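Local coordinates for protein malate oxidoreductase (Thermotoga maritima, PDB 1VL6) that probably catalyses the NAD-dependent oxidative decarboxylation of malate to pyruvate and carbon dioxide, at residues Asn322-Leu328 with Glu365-Ala371; Lys287-Leu293 with Ala310-Gly316; Val74-Gly78 with Cys115-Ser119; Val95-Lys99 with Asn139-Ile143. All blocks are in the same frame, centred on the assembly; numbering follows the deposited sequence.

Contact 1. Residues Asn322-Leu328 with Glu365-Ala371; sequences NQVNNLL and ERIIPEA
Asn322 reaches across to the backbone of Ile367, while Leu328 lies against Ile368 and Ala371; direct hydrogen bonding gathers at the Asn322 end of this loop-to-loop packing, and apolar contact at the Leu328 end. The Asn322 carboxamide is used at both of its ends. Its OD1 accepts from Ile367 N at 2.8 Å, with the donor tilted 30° from the carbonyl plane, and ND2 donates to the carbonyls of Pro364 and Val313. With CG beside the backbone N (chi1 -65°), the amide swings over to the 365-371 loop, where Ile367 CG1 packs 3.6 Å from Asn322 OD1. One water extends this polar end by accepting from Asn322 N and donating to Glu365 O; a second donates to Gln323 O and to Pro369 O, bridging the two main chains.

Leu328 divides its branches between two partners. Its CD1 meets Ile368 CD1 at 3.9 Å, the two side chains crossing at a slant, and its CD2 lies 3.6 Å from Ala371 CA. The methyl of Ala371 turns instead to Leu327, with CB 3.6 Å from Leu327 CD2; Leu327 also packs on Leu40 of the second subunit. Val324 and Leu328 both also pack on Val174 of helix 166-186. Both loops belong to the NAD-binding domain, one leading from strand 312-315 to helix 330-340, the other joining helices 346-358 and 374-386. With no strand pairing between the loops, a buried amide and two waters carry the polar links between them, and aliphatic branches make the remaining contact.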
# COMPACT_ATOMS: atom_id res chain seq x y z
N ASN A 322 19.94 17.05 21.87
CA ASN A 322 19.35 18.35 21.62
C ASN A 322 19.41 18.71 20.14
O ASN A 322 19.89 19.77 19.73
CB ASN A 322 20.04 19.42 22.48
CG ASN A 322 19.82 19.22 23.98
OD1 ASN A 322 18.76 18.78 24.41
ND2 ASN A 322 20.82 19.63 24.78
N GLN A 323 18.91 17.79 19.34
CA GLN A 323 18.79 18.06 17.93
C GLN A 323 17.60 18.98 17.64
O GLN A 323 16.45 18.59 17.75
CB GLN A 323 18.64 16.77 17.15
CG GLN A 323 18.38 17.06 15.71
CD GLN A 323 18.30 15.85 14.83
OE1 GLN A 323 18.04 14.74 15.30
NE2 GLN A 323 18.53 16.06 13.54
N VAL A 324 17.89 20.21 17.24
CA VAL A 324 16.86 21.13 16.78
C VAL A 324 16.56 20.81 15.32
O VAL A 324 17.33 21.10 14.46
CB VAL A 324 17.41 22.55 16.90
CG1 VAL A 324 16.40 23.61 16.39
CG2 VAL A 324 17.76 22.77 18.37
N ASN A 325 15.48 20.12 15.05
CA ASN A 325 15.20 19.76 13.68
C ASN A 325 13.74 19.92 13.25
O ASN A 325 12.83 19.66 14.01
CB ASN A 325 15.76 18.40 13.29
CG ASN A 325 14.84 17.33 13.59
OD1 ASN A 325 14.38 17.28 14.70
ND2 ASN A 325 14.53 16.47 12.62
N ASN A 326 13.61 20.47 12.05
CA ASN A 326 12.36 20.84 11.39
C ASN A 326 11.30 19.77 11.46
O ASN A 326 10.13 20.09 11.48
CB ASN A 326 12.69 21.11 9.91
CG ASN A 326 13.32 22.46 9.72
OD1 ASN A 326 13.74 23.09 10.69
ND2 ASN A 326 13.31 22.95 8.51
N LEU A 327 11.74 18.52 11.53
CA LEU A 327 10.85 17.38 11.54
C LEU A 327 9.90 17.38 12.70
O LEU A 327 8.82 16.80 12.62
CB LEU A 327 11.63 16.07 11.51
CG LEU A 327 10.80 14.79 11.46
CD1 LEU A 327 9.86 14.75 10.29
CD2 LEU A 327 11.75 13.58 11.45
N LEU A 328 10.27 18.00 13.80
CA LEU A 328 9.33 18.09 14.91
C LEU A 328 8.16 18.97 14.60
O LEU A 328 7.12 18.87 15.27
CB LEU A 328 10.02 18.65 16.15
CG LEU A 328 11.12 17.79 16.75
CD1 LEU A 328 11.97 18.62 17.69
CD2 LEU A 328 10.49 16.66 17.49
N GLU A 365 20.50 18.05 28.91
CA GLU A 365 20.82 17.10 27.83
C GLU A 365 19.61 16.73 27.01
O GLU A 365 19.71 15.95 26.06
CB GLU A 365 21.48 15.87 28.39
CG GLU A 365 22.84 16.19 29.02
CD GLU A 365 23.97 16.40 28.02
OE1 GLU A 365 24.48 15.39 27.49
OE2 GLU A 365 24.37 17.57 27.75
N ARG A 366 18.45 17.31 27.35
CA ARG A 366 17.25 17.08 26.56
C ARG A 366 16.26 18.25 26.72
O ARG A 366 15.35 18.17 27.54
CB ARG A 366 16.65 15.77 27.01
CG ARG A 366 15.45 15.37 26.29
CD ARG A 366 14.41 14.67 27.20
NE ARG A 366 13.25 14.23 26.42
CZ ARG A 366 13.32 13.36 25.41
NH1 ARG A 366 14.49 12.83 25.04
NH2 ARG A 366 12.23 13.04 24.72
N ILE A 367 16.46 19.31 25.93
CA ILE A 367 15.63 20.55 26.00
C ILE A 367 14.39 20.54 25.11
O ILE A 367 13.53 21.41 25.23
CB ILE A 367 16.46 21.76 25.67
CG1 ILE A 367 16.81 21.80 24.17
CG2 ILE A 367 17.70 21.74 26.51
CD1 ILE A 367 17.79 22.89 23.74
N ILE A 368 14.34 19.55 24.22
CA ILE A 368 13.18 19.27 23.39
C ILE A 368 13.08 17.79 23.16
O ILE A 368 14.04 17.08 23.41
CB ILE A 368 13.29 19.97 22.06
CG1 ILE A 368 14.66 19.74 21.43
CG2 ILE A 368 13.00 21.41 22.21
CD1 ILE A 368 14.66 20.23 20.04
N PRO A 369 11.91 17.32 22.68
CA PRO A 369 11.73 15.90 22.36
C PRO A 369 12.49 15.53 21.10
O PRO A 369 12.97 16.43 20.39
CB PRO A 369 10.22 15.77 22.09
CG PRO A 369 9.68 17.12 21.95
CD PRO A 369 10.69 18.12 22.43
N GLU A 370 12.60 14.23 20.84
CA GLU A 370 13.09 13.75 19.55
C GLU A 370 11.88 13.51 18.65
O GLU A 370 10.76 13.32 19.15
CB GLU A 370 13.81 12.43 19.66
CG GLU A 370 15.04 12.45 20.52
CD GLU A 370 15.18 11.18 21.30
OE1 GLU A 370 15.09 10.09 20.66
OE2 GLU A 370 15.34 11.29 22.54
N ALA A 371 12.14 13.44 17.35
CA ALA A 371 11.12 13.36 16.31
C ALA A 371 10.38 12.09 16.31
O ALA A 371 9.24 12.05 15.84
CB ALA A 371 11.72 13.49 15.00
O HOH W 1 18.54 15.31 23.75
O HOH W 2 14.89 16.85 18.75

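Contact 2. Residues Lys287-Leu293 with Ala310-Gly316; sequences KPVIFAL and AFIVATG
Ile290 pairs with its neighbour strand through both backbone groups: its N donates to Ile312 O at 2.9 Å, and its O accepts from Ala314 N at 2.8 Å. The ladder runs on at each end, Pro288 O accepting from Phe311 N at 2.8 Å and Ala314 O from Ala292 N at 2.7 Å. All four bonds are fairly straight, with N-H...O angles of 148° to 166°. Ile290 O also receives a CA-H...O contact from Val313.

The N-to-C directions of strands 289-292 and 312-315 differ by only 9°, as expected of neighbours in a beta-alpha-beta unit; helix 302-307 makes the crossover, and Val313 packs on its Ala305 and Arg306. Strand 312-315 ends the sheet of this Rossmann-type NAD-binding domain within the chain. The other edge of 289-292 is satisfied by strand 266-269, since Val289 and Phe291 each form a backbone bond with Phe267.

On the face of Val289, Phe291, Ile312 and Ala314, the Ala314 methyl CB meets Phe291 CD1 obliquely at 3.7 Å, and helix 166-186 covers Phe291 through Ala178 and Ala182. At the entry to the strands the Phe311 ring is sandwiched: Lys287 CE lies over one face, 4.3 Å from the ring centroid, and Ile312 CG1 over the opposite one. Towards the C-terminal ends of the segments, Thr315 OG1 bonds with Arg317 N, and Gly316 O accepts from Gln323 NE2.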
# COMPACT_ATOMS: atom_id res chain seq x y z
N LYS A 287 26.38 30.38 32.53
CA LYS A 287 25.48 29.36 31.99
C LYS A 287 25.04 29.63 30.56
O LYS A 287 23.87 29.61 30.23
CB LYS A 287 24.31 29.16 32.94
CG LYS A 287 24.72 28.36 34.22
CD LYS A 287 23.51 28.05 35.15
CE LYS A 287 23.64 26.72 35.94
NZ LYS A 287 22.28 26.11 36.31
N PRO A 288 26.01 29.88 29.68
CA PRO A 288 25.73 30.18 28.30
C PRO A 288 25.17 29.01 27.52
O PRO A 288 25.51 27.84 27.77
CB PRO A 288 27.11 30.52 27.76
CG PRO A 288 28.04 29.77 28.61
CD PRO A 288 27.46 29.90 29.96
N VAL A 289 24.31 29.34 26.56
CA VAL A 289 23.62 28.39 25.76
C VAL A 289 24.03 28.60 24.33
O VAL A 289 24.07 29.77 23.86
CB VAL A 289 22.10 28.56 25.88
CG1 VAL A 289 21.37 27.64 24.87
CG2 VAL A 289 21.69 28.21 27.25
N ILE A 290 24.35 27.48 23.66
CA ILE A 290 24.93 27.46 22.32
C ILE A 290 24.09 26.52 21.45
O ILE A 290 24.11 25.28 21.65
CB ILE A 290 26.36 26.88 22.36
CG1 ILE A 290 27.27 27.67 23.30
CG2 ILE A 290 26.99 26.78 20.95
CD1 ILE A 290 27.56 29.01 22.88
N PHE A 291 23.31 27.11 20.52
CA PHE A 291 22.55 26.37 19.54
C PHE A 291 23.44 26.53 18.30
O PHE A 291 23.51 27.64 17.72
CB PHE A 291 21.18 27.01 19.28
CG PHE A 291 20.13 26.82 20.37
CD1 PHE A 291 20.40 26.25 21.60
CD2 PHE A 291 18.85 27.33 20.17
CE1 PHE A 291 19.40 26.13 22.56
CE2 PHE A 291 17.84 27.21 21.13
CZ PHE A 291 18.12 26.61 22.32
N ALA A 292 24.16 25.48 17.93
CA ALA A 292 25.04 25.60 16.79
C ALA A 292 24.49 24.72 15.72
O ALA A 292 24.84 23.54 15.63
CB ALA A 292 26.48 25.20 17.16
N LEU A 293 23.65 25.31 14.88
CA LEU A 293 22.80 24.56 13.96
C LEU A 293 23.31 24.58 12.51
O LEU A 293 22.67 24.07 11.61
CB LEU A 293 21.36 25.10 14.02
CG LEU A 293 20.82 25.34 15.43
CD1 LEU A 293 19.45 25.87 15.44
CD2 LEU A 293 20.88 24.10 16.22
N ALA A 310 30.11 25.56 28.12
CA ALA A 310 28.71 25.70 27.70
C ALA A 310 27.78 25.00 28.67
O ALA A 310 28.02 23.88 29.06
CB ALA A 310 28.50 25.14 26.29
N PHE A 311 26.70 25.66 29.07
CA PHE A 311 25.69 25.01 29.96
C PHE A 311 24.78 24.12 29.18
O PHE A 311 24.39 23.10 29.68
CB PHE A 311 24.84 26.07 30.63
CG PHE A 311 23.67 25.56 31.38
CD1 PHE A 311 23.83 24.62 32.38
CD2 PHE A 311 22.40 26.10 31.15
CE1 PHE A 311 22.73 24.16 33.10
CE2 PHE A 311 21.32 25.69 31.87
CZ PHE A 311 21.48 24.71 32.86
N ILE A 312 24.41 24.52 27.96
CA ILE A 312 23.53 23.70 27.06
C ILE A 312 24.00 23.85 25.62
O ILE A 312 24.28 24.99 25.14
CB ILE A 312 22.07 24.14 27.13
CG1 ILE A 312 21.44 23.72 28.44
CG2 ILE A 312 21.26 23.56 25.96
CD1 ILE A 312 20.12 24.46 28.75
N VAL A 313 24.05 22.73 24.92
CA VAL A 313 24.51 22.76 23.55
C VAL A 313 23.48 22.02 22.70
O VAL A 313 22.97 20.93 23.06
CB VAL A 313 25.89 22.08 23.45
CG1 VAL A 313 26.36 22.03 22.02
CG2 VAL A 313 26.87 22.80 24.29
N ALA A 314 23.16 22.62 21.57
CA ALA A 314 22.23 22.01 20.65
C ALA A 314 22.77 22.13 19.25
O ALA A 314 23.47 23.08 18.94
CB ALA A 314 20.85 22.70 20.75
N THR A 315 22.44 21.15 18.40
CA THR A 315 22.80 21.24 16.98
C THR A 315 21.71 20.72 16.10
O THR A 315 20.65 20.30 16.57
CB THR A 315 24.06 20.47 16.61
OG1 THR A 315 23.69 19.12 16.30
CG2 THR A 315 25.03 20.42 17.73
N GLY A 316 21.99 20.78 14.81
CA GLY A 316 21.09 20.25 13.81
C GLY A 316 21.25 18.77 13.54
O GLY A 316 20.44 18.20 12.86

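Contact 3. Residues Val74-Gly78 with Cys115-Ser119; sequences VVSDG and CLSES
Two neighbouring strands of the parallel sheet in the N-terminal domain, 71-76 and 110-115, end together here, where Ser76 forms a parallel bridge with Cys115. The one backbone hydrogen bond between the two segments runs from Leu116 N to Ser76 O, 2.8 Å long, in the carbonyl plane and nearly straight at 165°. The same oxygen receives a CA-H...O contact from Cys115. Beyond the bridge regular pairing stops, though Asp77 stays against the 116-119 loop. Ser76 OG accepts from Gly78 N at 2.9 Å, an ST turn that leads the chain out of the strand, while its hydroxyl also bonds to Glu141 O.

Strand 110-115 is an edge of this sheet within the chain, and the second subunit meets it: Ser134 of that subunit bonds through OG to Cys115 N, and its Leu131 packs on Leu116. On the side facing helix 121-130, Leu116 CD1 touches Val75 CG1 at 3.8 Å, the two side chains crossing obliquely, with Ile127 and Val128 of the helix laid over them. In the loops, Asp77 CB lies 3.5 Å from Glu118 O. Asp77 OD1 bonds with Ser79 OG, and OD2 makes a salt bridge with Lys147, whose NZ also donates to Ser119 O.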
# COMPACT_ATOMS: atom_id res chain seq x y z
N VAL A 74 5.39 19.43 -2.60
CA VAL A 74 6.68 19.79 -2.04
C VAL A 74 7.43 20.47 -3.17
O VAL A 74 7.86 19.83 -4.12
CB VAL A 74 7.46 18.57 -1.53
CG1 VAL A 74 8.81 18.99 -0.95
CG2 VAL A 74 6.65 17.82 -0.49
N VAL A 75 7.56 21.79 -3.07
CA VAL A 75 7.97 22.62 -4.20
C VAL A 75 9.40 23.14 -4.02
O VAL A 75 9.67 23.83 -3.05
CB VAL A 75 7.00 23.79 -4.38
CG1 VAL A 75 7.45 24.74 -5.49
CG2 VAL A 75 5.58 23.25 -4.65
N SER A 76 10.29 22.83 -4.94
CA SER A 76 11.63 23.44 -4.90
C SER A 76 12.13 23.70 -6.29
O SER A 76 11.70 23.03 -7.22
CB SER A 76 12.66 22.55 -4.21
OG SER A 76 13.84 23.31 -3.95
N ASP A 77 13.03 24.68 -6.42
CA ASP A 77 13.81 24.86 -7.66
C ASP A 77 15.21 24.42 -7.43
O ASP A 77 16.03 24.46 -8.33
CB ASP A 77 13.83 26.29 -8.10
CG ASP A 77 14.63 27.20 -7.18
OD1 ASP A 77 14.61 27.01 -5.94
OD2 ASP A 77 15.26 28.18 -7.64
N GLY A 78 15.49 23.94 -6.22
CA GLY A 78 16.82 23.43 -5.86
C GLY A 78 17.87 24.51 -5.71
O GLY A 78 19.05 24.27 -5.91
N CYS A 115 9.50 19.72 -8.41
CA CYS A 115 10.79 20.29 -8.58
C CYS A 115 10.83 20.99 -9.93
O CYS A 115 10.73 20.36 -11.01
CB CYS A 115 11.84 19.18 -8.54
SG CYS A 115 12.24 18.52 -6.89
N LEU A 116 11.02 22.31 -9.88
CA LEU A 116 10.82 23.19 -11.02
C LEU A 116 12.13 23.56 -11.67
O LEU A 116 13.09 23.87 -10.96
CB LEU A 116 10.16 24.47 -10.55
CG LEU A 116 8.85 24.16 -9.83
CD1 LEU A 116 8.32 25.45 -9.16
CD2 LEU A 116 7.84 23.54 -10.80
N SER A 117 12.16 23.58 -13.00
CA SER A 117 13.33 24.09 -13.70
C SER A 117 13.24 25.59 -13.96
O SER A 117 13.72 26.05 -14.96
CB SER A 117 13.59 23.36 -15.02
OG SER A 117 12.40 23.27 -15.79
N GLU A 118 12.64 26.35 -13.05
CA GLU A 118 12.52 27.78 -13.22
C GLU A 118 12.91 28.37 -11.90
O GLU A 118 12.49 27.90 -10.86
CB GLU A 118 11.08 28.17 -13.58
CG GLU A 118 10.79 29.68 -13.58
CD GLU A 118 11.62 30.43 -14.58
OE1 GLU A 118 11.39 30.24 -15.79
OE2 GLU A 118 12.54 31.19 -14.16
N SER A 119 13.72 29.41 -11.94
CA SER A 119 14.20 29.95 -10.72
C SER A 119 14.03 31.48 -10.53
O SER A 119 14.30 31.98 -9.43
CB SER A 119 15.63 29.46 -10.52
OG SER A 119 16.47 30.19 -11.37

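Contact 4. Residues Val95-Lys99 with Asn139-Ile143; sequences VMEGK and NLEDI
Helix 89-107, represented by Val95-Lys99, passes the end of strand 137-140 at side-chain distance: the nearest pair of CA atoms, those of Met96 and Glu141, are 8.0 Å apart. Lys99 crosses the gap with a chain bent at chi2 (-90°), its end meeting Asn139 and Glu141. Its NZ donates to Asn139 OD1 at 3.0 Å, tilted 29° from the carbonyl plane, and forms a salt bridge with Glu141 OE1 at 3.2 Å. Asp166 adds a further salt bridge to the same nitrogen, and Phe330 a cation-pi contact. The Asn139 amide is held by its other end as well, ND2 donating to Asp166 OD1 and Phe164 O, which fixes its rotation and presents OD1 to the lysine.

Met96, a selenomethionine in this crystal, bends at chi2 (-43°) and follows the acidic side chains. Its SE rests 3.6 Å from Glu141 CG, and its CE packs 3.7 Å from Asp142 CB. Asp142 OD2 in turn accepts from Leu82 N. Glu141 OE1 and Asp166 OD1 both lie at Lys99 NZ and close to each other, while Glu141 OE2 comes near Asp167 OD2.

Tyr44 of the second subunit packs on both Lys99 and Glu141, bringing that subunit to this buried spot. A helix lysine facing a Glu-Asp pair at the end of a parallel strand, with further aspartates close by, is consistent with the site where malic enzymes bind a divalent metal and malate.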
# COMPACT_ATOMS: atom_id res chain seq x y z
N VAL A 95 15.75 14.49 -2.81
CA VAL A 95 15.55 15.10 -1.52
C VAL A 95 14.05 15.36 -1.30
O VAL A 95 13.49 15.03 -0.25
CB VAL A 95 16.41 16.37 -1.37
CG1 VAL A 95 16.27 16.93 -0.01
CG2 VAL A 95 17.89 16.03 -1.66
N MSE A 96 13.37 15.89 -2.30
CA MSE A 96 11.94 16.12 -2.14
C MSE A 96 11.17 14.78 -2.02
O MSE A 96 10.15 14.70 -1.37
CB MSE A 96 11.42 16.99 -3.27
CG MSE A 96 12.12 18.34 -3.46
SE MSE A 96 12.47 19.28 -1.76
CE MSE A 96 14.23 19.86 -2.00
N GLU A 97 11.68 13.73 -2.64
CA GLU A 97 11.09 12.43 -2.43
C GLU A 97 11.22 12.01 -0.95
O GLU A 97 10.31 11.48 -0.36
CB GLU A 97 11.77 11.41 -3.34
CG GLU A 97 11.29 11.36 -4.77
CD GLU A 97 11.55 10.01 -5.44
OE1 GLU A 97 12.25 9.14 -4.88
OE2 GLU A 97 11.04 9.81 -6.56
N GLY A 98 12.39 12.24 -0.37
CA GLY A 98 12.58 12.01 1.04
C GLY A 98 11.62 12.80 1.90
O GLY A 98 10.97 12.26 2.77
N LYS A 99 11.49 14.10 1.64
CA LYS A 99 10.50 14.87 2.35
C LYS A 99 9.10 14.28 2.19
O LYS A 99 8.32 14.27 3.14
CB LYS A 99 10.45 16.27 1.85
CG LYS A 99 10.91 17.25 2.85
CD LYS A 99 9.76 17.73 3.69
CE LYS A 99 10.30 18.84 4.56
NZ LYS A 99 9.17 19.65 4.99
N ASN A 139 4.17 23.02 0.40
CA ASN A 139 5.36 23.07 1.20
C ASN A 139 6.52 23.52 0.35
O ASN A 139 7.05 22.76 -0.47
CB ASN A 139 5.66 21.70 1.79
CG ASN A 139 6.96 21.67 2.60
OD1 ASN A 139 7.64 20.66 2.59
ND2 ASN A 139 7.32 22.77 3.27
N LEU A 140 6.91 24.77 0.51
CA LEU A 140 8.10 25.31 -0.16
C LEU A 140 9.30 24.75 0.57
O LEU A 140 9.29 24.72 1.81
CB LEU A 140 8.13 26.86 -0.11
CG LEU A 140 7.00 27.56 -0.86
CD1 LEU A 140 6.93 28.98 -0.49
CD2 LEU A 140 7.21 27.44 -2.36
N GLU A 141 10.30 24.31 -0.18
CA GLU A 141 11.45 23.67 0.41
C GLU A 141 12.70 23.96 -0.41
O GLU A 141 12.67 23.88 -1.65
CB GLU A 141 11.17 22.17 0.49
CG GLU A 141 12.27 21.38 1.17
CD GLU A 141 12.25 21.42 2.69
OE1 GLU A 141 11.17 21.38 3.27
OE2 GLU A 141 13.34 21.49 3.28
N ASP A 142 13.78 24.33 0.28
CA ASP A 142 15.14 24.43 -0.33
C ASP A 142 15.15 25.40 -1.49
O ASP A 142 15.67 25.11 -2.60
CB ASP A 142 15.66 23.02 -0.74
CG ASP A 142 16.03 22.15 0.47
OD1 ASP A 142 15.84 22.60 1.63
OD2 ASP A 142 16.52 21.01 0.37
N ILE A 143 14.57 26.57 -1.21
CA ILE A 143 14.57 27.72 -2.12
C ILE A 143 15.35 28.80 -1.44
O ILE A 143 15.06 29.16 -0.30
CB ILE A 143 13.13 28.23 -2.40
CG1 ILE A 143 12.31 27.15 -3.11
CG2 ILE A 143 13.14 29.51 -3.22
CD1 ILE A 143 10.82 27.40 -3.11

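All four contacts are largely buried, contact 4 entirely so in its touching residues, whereas contacts 1, 2 and 3 keep an exposed rim. They form two touching pairs. Contacts 1 and 2 lie in the NAD-binding domain, centres about 12 Å apart: contact 2 is strand pairing, and contact 1 packs the loop that follows its outer strand. Contacts 3 and 4 belong to the N-terminal domain, about 9 Å apart between centres, and share a sheet. Backbone bonds dominate contact 2; contact 1 combines a buried amide and water with aliphatic packing; contact 3 has a single backbone bond with apolar and charged flanks; charge gathers in contact 4. All but contact 2 meet the second subunit.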